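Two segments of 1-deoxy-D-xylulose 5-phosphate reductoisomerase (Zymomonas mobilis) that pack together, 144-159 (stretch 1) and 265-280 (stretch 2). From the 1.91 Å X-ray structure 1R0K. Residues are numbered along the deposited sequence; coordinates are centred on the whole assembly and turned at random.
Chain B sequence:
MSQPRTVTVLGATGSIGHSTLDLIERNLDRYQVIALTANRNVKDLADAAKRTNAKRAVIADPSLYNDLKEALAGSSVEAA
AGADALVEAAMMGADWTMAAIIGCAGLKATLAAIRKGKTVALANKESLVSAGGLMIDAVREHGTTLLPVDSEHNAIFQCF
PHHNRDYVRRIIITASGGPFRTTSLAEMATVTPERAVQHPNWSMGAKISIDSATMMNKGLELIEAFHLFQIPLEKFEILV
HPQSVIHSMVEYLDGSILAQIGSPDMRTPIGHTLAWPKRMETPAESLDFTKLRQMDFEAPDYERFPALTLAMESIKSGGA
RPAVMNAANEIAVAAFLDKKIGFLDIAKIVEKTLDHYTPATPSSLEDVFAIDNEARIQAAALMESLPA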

# COMPACT_ATOMS: atom_id res chain seq x y z
N THR B 144 -24.39 -0.53 -7.75
CA THR B 144 -23.41 0.17 -8.57
C THR B 144 -21.99 -0.01 -8.05
O THR B 144 -21.75 -0.07 -6.84
N THR B 145 -21.04 -0.10 -8.98
CA THR B 145 -19.64 -0.19 -8.60
C THR B 145 -19.13 1.24 -8.68
O THR B 145 -18.98 1.78 -9.78
N LEU B 146 -18.90 1.86 -7.53
CA LEU B 146 -18.43 3.24 -7.49
C LEU B 146 -16.92 3.30 -7.24
O LEU B 146 -16.43 2.83 -6.21
N LEU B 147 -16.18 3.89 -8.18
CA LEU B 147 -14.74 4.00 -8.05
C LEU B 147 -14.31 5.46 -8.04
O LEU B 147 -14.49 6.17 -9.02
N PRO B 148 -13.73 5.93 -6.92
CA PRO B 148 -13.28 7.32 -6.79
C PRO B 148 -12.06 7.60 -7.66
O PRO B 148 -11.10 6.83 -7.65
N VAL B 149 -12.11 8.71 -8.39
CA VAL B 149 -11.04 9.09 -9.31
C VAL B 149 -9.93 9.98 -8.75
O VAL B 149 -8.76 9.82 -9.11
N ASP B 150 -10.29 10.93 -7.89
CA ASP B 150 -9.30 11.85 -7.35
C ASP B 150 -8.16 11.15 -6.59
O ASP B 150 -8.36 10.11 -5.97
N SER B 151 -6.98 11.75 -6.65
CA SER B 151 -5.76 11.19 -6.05
C SER B 151 -5.82 10.59 -4.67
O SER B 151 -5.40 9.45 -4.48
N GLU B 152 -6.31 11.34 -3.69
CA GLU B 152 -6.38 10.83 -2.33
C GLU B 152 -7.39 9.70 -2.18
O GLU B 152 -7.11 8.68 -1.55
N HIS B 153 -8.57 9.88 -2.75
CA HIS B 153 -9.61 8.87 -2.64
C HIS B 153 -9.24 7.59 -3.34
O HIS B 153 -9.52 6.50 -2.83
N ASN B 154 -8.62 7.69 -4.52
CA ASN B 154 -8.23 6.50 -5.26
C ASN B 154 -7.12 5.77 -4.50
O ASN B 154 -7.09 4.54 -4.45
N ALA B 155 -6.23 6.55 -3.89
CA ALA B 155 -5.13 5.99 -3.10
C ALA B 155 -5.72 5.23 -1.91
O ALA B 155 -5.28 4.13 -1.59
N ILE B 156 -6.70 5.83 -1.26
CA ILE B 156 -7.34 5.18 -0.12
C ILE B 156 -8.02 3.90 -0.59
O ILE B 156 -7.87 2.84 0.01
N PHE B 157 -8.75 4.01 -1.70
CA PHE B 157 -9.44 2.86 -2.25
C PHE B 157 -8.50 1.68 -2.53
O PHE B 157 -8.84 0.52 -2.24
N GLN B 158 -7.31 1.96 -3.07
CA GLN B 158 -6.35 0.90 -3.38
C GLN B 158 -5.73 0.26 -2.14
O GLN B 158 -5.13 -0.80 -2.22
N CYS B 159 -5.87 0.92 -0.99
CA CYS B 159 -5.31 0.42 0.26
C CYS B 159 -6.40 0.03 1.27
O CYS B 159 -6.09 -0.36 2.39
N ASP B 265 0.78 11.92 -12.27
CA ASP B 265 -0.01 11.63 -13.47
C ASP B 265 -1.38 11.05 -13.10
O ASP B 265 -1.48 9.98 -12.51
N MET B 266 -2.44 11.76 -13.49
CA MET B 266 -3.79 11.31 -13.18
C MET B 266 -4.20 10.05 -13.94
O MET B 266 -5.24 9.46 -13.65
N ARG B 267 -3.39 9.63 -14.91
CA ARG B 267 -3.71 8.41 -15.64
C ARG B 267 -3.53 7.19 -14.74
O ARG B 267 -4.06 6.12 -15.02
N THR B 268 -2.79 7.35 -13.64
CA THR B 268 -2.60 6.22 -12.73
C THR B 268 -3.92 5.93 -12.01
O THR B 268 -4.42 4.82 -12.07
N PRO B 269 -4.49 6.93 -11.31
CA PRO B 269 -5.77 6.63 -10.64
C PRO B 269 -6.89 6.35 -11.66
O PRO B 269 -7.73 5.49 -11.43
N ILE B 270 -6.90 7.07 -12.78
CA ILE B 270 -7.93 6.84 -13.79
C ILE B 270 -7.76 5.42 -14.32
O ILE B 270 -8.72 4.66 -14.41
N GLY B 271 -6.52 5.07 -14.67
CA GLY B 271 -6.24 3.74 -15.18
C GLY B 271 -6.72 2.68 -14.21
O GLY B 271 -7.18 1.61 -14.62
N HIS B 272 -6.62 2.96 -12.91
CA HIS B 272 -7.07 2.01 -11.91
C HIS B 272 -8.59 1.83 -11.97
O HIS B 272 -9.08 0.71 -11.90
N THR B 273 -9.33 2.92 -12.13
CA THR B 273 -10.78 2.81 -12.17
C THR B 273 -11.26 2.22 -13.48
O THR B 273 -12.28 1.53 -13.53
N LEU B 274 -10.51 2.47 -14.55
CA LEU B 274 -10.87 1.96 -15.87
C LEU B 274 -10.65 0.44 -15.98
O LEU B 274 -11.50 -0.27 -16.51
N ALA B 275 -9.54 -0.05 -15.45
CA ALA B 275 -9.25 -1.48 -15.51
C ALA B 275 -9.90 -2.32 -14.41
O ALA B 275 -10.12 -3.52 -14.60
N TRP B 276 -10.20 -1.71 -13.27
CA TRP B 276 -10.80 -2.42 -12.14
C TRP B 276 -11.83 -3.45 -12.61
O TRP B 276 -12.67 -3.15 -13.45
N PRO B 277 -11.80 -4.67 -12.03
CA PRO B 277 -10.91 -5.17 -10.99
C PRO B 277 -9.51 -5.60 -11.46
O PRO B 277 -8.72 -6.12 -10.67
N LYS B 278 -9.22 -5.39 -12.74
CA LYS B 278 -7.92 -5.74 -13.28
C LYS B 278 -7.02 -4.51 -13.25
O LYS B 278 -7.40 -3.47 -12.71
N ARG B 279 -5.84 -4.63 -13.83
CA ARG B 279 -4.90 -3.51 -13.90
C ARG B 279 -4.51 -3.36 -15.36
O ARG B 279 -4.48 -4.34 -16.11
N MET B 280 -4.22 -2.13 -15.78
CA MET B 280 -3.82 -1.87 -17.15
C MET B 280 -2.58 -1.01 -17.14
O MET B 280 -2.32 -0.29 -16.18

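How does the start of stretch 2 reach its partner? Asp265 turns away and works locally: its OD1 accepts from Arg267 N at 2.9 Å, a capping bond, and its OD2 forms a salt bridge with Arg267 NH2 at 2.8 Å. Met266 makes the first contact. Its CA-to-CB bond points sideways, but an m, m, m side chain curls so that its end comes nearer, placing CE 3.6 Å from Val149 O and SD 3.4 Å from Ser151 OG. Thr268 contributes through its backbone: one water donates to Thr268 O (2.7 Å) and accepts from Gln158 NE2 (3.1 Å), bridging the two stretches.

What fills the middle, where the helices, inclined at 50°, approach to 9.8 Å between axes? Pro269 points toward stretch 1, its CB 3.4 Å from Val149 O and 3.5 Å from Asn154 CG. Ile270 (m, t) points away at CB, yet its CG1 still lies 4.0 Å from CG1 of Val149, a t rotamer. Gly271 brings no side chain and stays out of the contact.

How does His272 fit among polar and aromatic neighbours? In the t rotamer it points toward stretch 1, and CG of Gln158 (m, t) sits over one face of its ring, 3.7 Å from the centroid, a CH-pi contact. Phe157, also t, brings CD1 to 3.5 Å from His272 CE1, near the plane of the imidazole. Asn154, t again, places ND2 3.1 Å from His272 ND1; the same ND2 donates to Pro148 O at 3.1 Å, while Asn154 OD1 accepts from Gln158 NE2 at 2.6 Å. The bond from Gln158 NE2 joins two of the side chains that meet the histidine, and the one to Pro148 O anchors Asn154 to the backbone of its own stretch.

How does Thr273 divide its two branches? Its p rotamer lets OG1 donate to Ile270 O at 2.9 Å, within its own helix, while CG2 packs 3.8 Å from Leu147 CB and 3.6 Å from Pro148 O. Leu147 (m, t) also brings CD1 to 3.3 Å from Thr273 O.

What closes the contact beyond the helix? Trp276, in the t rotamer, points toward stretch 1. Leu147 CD2 lies over its five-membered ring, 4.2 Å from the centroid, and Phe157 turns an edge toward the indole face in an offset edge-to-face pair. Thr145 CG2 reaches 3.6 Å from Trp276 CZ3. Arg279 leaves the backbone sideways, but its end comes nearer: NH1 and NH2 both donate to Gln158 OE1, each at 3.0 Å, so one carbonyl oxygen receives two bonds from the guanidinium edge.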

# COMPACT_ATOMS: atom_id res chain seq x y z
CB THR B 144 -23.71 1.68 -8.59
OG1 THR B 144 -25.09 1.88 -8.90
CG2 THR B 144 -22.84 2.40 -9.61
CB THR B 145 -18.84 -1.06 -9.57
OG1 THR B 145 -19.32 -2.41 -9.51
CG2 THR B 145 -17.36 -1.04 -9.19
CB LEU B 146 -19.17 4.01 -6.39
CG LEU B 146 -18.91 5.51 -6.36
CD1 LEU B 146 -19.54 6.16 -7.58
CD2 LEU B 146 -19.49 6.10 -5.07
CB LEU B 147 -14.06 3.26 -9.21
CG LEU B 147 -14.53 1.81 -9.39
CD1 LEU B 147 -14.04 1.26 -10.73
CD2 LEU B 147 -14.03 0.95 -8.23
CB PRO B 148 -12.98 7.45 -5.30
CG PRO B 148 -12.47 6.06 -4.96
CD PRO B 148 -13.44 5.16 -5.69
CB VAL B 149 -11.64 9.76 -10.56
CG1 VAL B 149 -10.53 10.32 -11.45
CG2 VAL B 149 -12.49 8.76 -11.32
CB ASP B 150 -9.99 12.91 -6.50
CG ASP B 150 -10.87 13.83 -7.33
OD1 ASP B 150 -10.68 13.89 -8.57
OD2 ASP B 150 -11.76 14.51 -6.77
CB SER B 151 -4.64 12.23 -6.07
OG SER B 151 -4.31 12.56 -7.40
CB GLU B 152 -6.74 11.95 -1.36
CG GLU B 152 -5.70 13.06 -1.22
CD GLU B 152 -5.73 14.08 -2.35
OE1 GLU B 152 -6.72 14.13 -3.11
OE2 GLU B 152 -4.75 14.84 -2.47
CB HIS B 153 -10.92 9.41 -3.20
CG HIS B 153 -11.41 10.63 -2.50
ND1 HIS B 153 -12.02 11.68 -3.16
CD2 HIS B 153 -11.34 10.99 -1.20
CE1 HIS B 153 -12.31 12.63 -2.29
NE2 HIS B 153 -11.91 12.24 -1.09
CB ASN B 154 -7.76 6.87 -6.67
CG ASN B 154 -7.50 5.65 -7.53
OD1 ASN B 154 -6.38 5.14 -7.58
ND2 ASN B 154 -8.55 5.15 -8.18
CB ALA B 155 -4.22 7.11 -2.61
CB ILE B 156 -8.38 6.10 0.53
CG1 ILE B 156 -7.68 7.33 1.13
CG2 ILE B 156 -9.14 5.33 1.62
CD1 ILE B 156 -8.61 8.42 1.61
CB PHE B 157 -10.16 3.28 -3.53
CG PHE B 157 -11.05 2.22 -4.08
CD1 PHE B 157 -10.52 1.17 -4.83
CD2 PHE B 157 -12.42 2.25 -3.84
CE1 PHE B 157 -11.35 0.17 -5.32
CE2 PHE B 157 -13.25 1.25 -4.33
CZ PHE B 157 -12.71 0.21 -5.07
CB GLN B 158 -5.23 1.44 -4.28
CG GLN B 158 -5.69 1.81 -5.70
CD GLN B 158 -4.53 2.09 -6.64
OE1 GLN B 158 -3.54 1.36 -6.66
NE2 GLN B 158 -4.67 3.14 -7.46
CB CYS B 159 -4.44 1.49 0.91
SG CYS B 159 -3.08 2.11 -0.11
CB ASP B 265 0.74 10.62 -14.34
CG ASP B 265 0.27 10.62 -15.78
OD1 ASP B 265 -0.96 10.70 -16.02
OD2 ASP B 265 1.13 10.53 -16.68
CB MET B 266 -4.80 12.43 -13.45
CG MET B 266 -4.80 13.53 -12.39
SD MET B 266 -5.14 12.88 -10.73
CE MET B 266 -6.87 12.35 -10.89
CB ARG B 267 -2.85 8.27 -16.90
CG ARG B 267 -3.33 9.17 -18.04
CD ARG B 267 -2.42 9.11 -19.25
NE ARG B 267 -1.09 9.63 -18.94
CZ ARG B 267 -0.14 9.83 -19.85
NH1 ARG B 267 -0.37 9.55 -21.13
NH2 ARG B 267 1.06 10.28 -19.48
CB THR B 268 -1.46 6.49 -11.72
OG1 THR B 268 -0.21 6.50 -12.43
CG2 THR B 268 -1.43 5.39 -10.65
CB PRO B 269 -6.02 7.88 -9.80
CG PRO B 269 -5.27 8.97 -10.55
CD PRO B 269 -3.99 8.25 -10.91
CB ILE B 270 -7.84 7.86 -14.96
CG1 ILE B 270 -8.21 9.26 -14.47
CG2 ILE B 270 -8.79 7.45 -16.09
CD1 ILE B 270 -8.00 10.35 -15.51
CB HIS B 272 -6.65 2.47 -10.50
CG HIS B 272 -7.38 1.77 -9.38
ND1 HIS B 272 -8.62 2.18 -8.94
CD2 HIS B 272 -7.05 0.69 -8.64
CE1 HIS B 272 -9.02 1.38 -7.96
NE2 HIS B 272 -8.08 0.47 -7.76
CB THR B 273 -11.48 4.19 -11.96
OG1 THR B 273 -11.24 5.03 -13.09
CG2 THR B 273 -10.94 4.87 -10.70
CB LEU B 274 -10.06 2.70 -16.95
CG LEU B 274 -10.35 2.30 -18.40
CD1 LEU B 274 -11.84 2.48 -18.69
CD2 LEU B 274 -9.51 3.14 -19.36
CB ALA B 275 -7.73 -1.70 -15.49
CB TRP B 276 -11.48 -1.44 -11.18
CG TRP B 276 -11.73 -2.04 -9.83
CD1 TRP B 276 -10.85 -2.11 -8.79
CD2 TRP B 276 -12.90 -2.75 -9.42
NE1 TRP B 276 -11.41 -2.82 -7.75
CE2 TRP B 276 -12.66 -3.23 -8.11
CE3 TRP B 276 -14.13 -3.03 -10.04
CZ2 TRP B 276 -13.61 -3.97 -7.41
CZ3 TRP B 276 -15.07 -3.78 -9.33
CH2 TRP B 276 -14.81 -4.24 -8.03
CB PRO B 277 -11.70 -6.33 -10.40
CG PRO B 277 -12.35 -6.91 -11.62
CD PRO B 277 -12.85 -5.67 -12.34
CB LYS B 278 -8.06 -6.22 -14.73
CG LYS B 278 -9.02 -7.38 -14.91
CD LYS B 278 -9.15 -7.75 -16.38
CE LYS B 278 -10.06 -8.96 -16.58
NZ LYS B 278 -10.18 -9.33 -18.01
CB ARG B 279 -3.65 -3.78 -13.06
CG ARG B 279 -3.88 -3.81 -11.56
CD ARG B 279 -3.85 -2.41 -10.96
NE ARG B 279 -3.97 -2.46 -9.50
CZ ARG B 279 -3.72 -1.43 -8.69
NH1 ARG B 279 -3.34 -0.26 -9.19
NH2 ARG B 279 -3.85 -1.58 -7.38
CB MET B 280 -4.92 -1.14 -17.91
CG MET B 280 -5.13 0.30 -17.45
SD MET B 280 -6.57 1.08 -18.21
CE MET B 280 -5.94 1.42 -19.88
O HOH W 1 -3.55 2.89 -10.37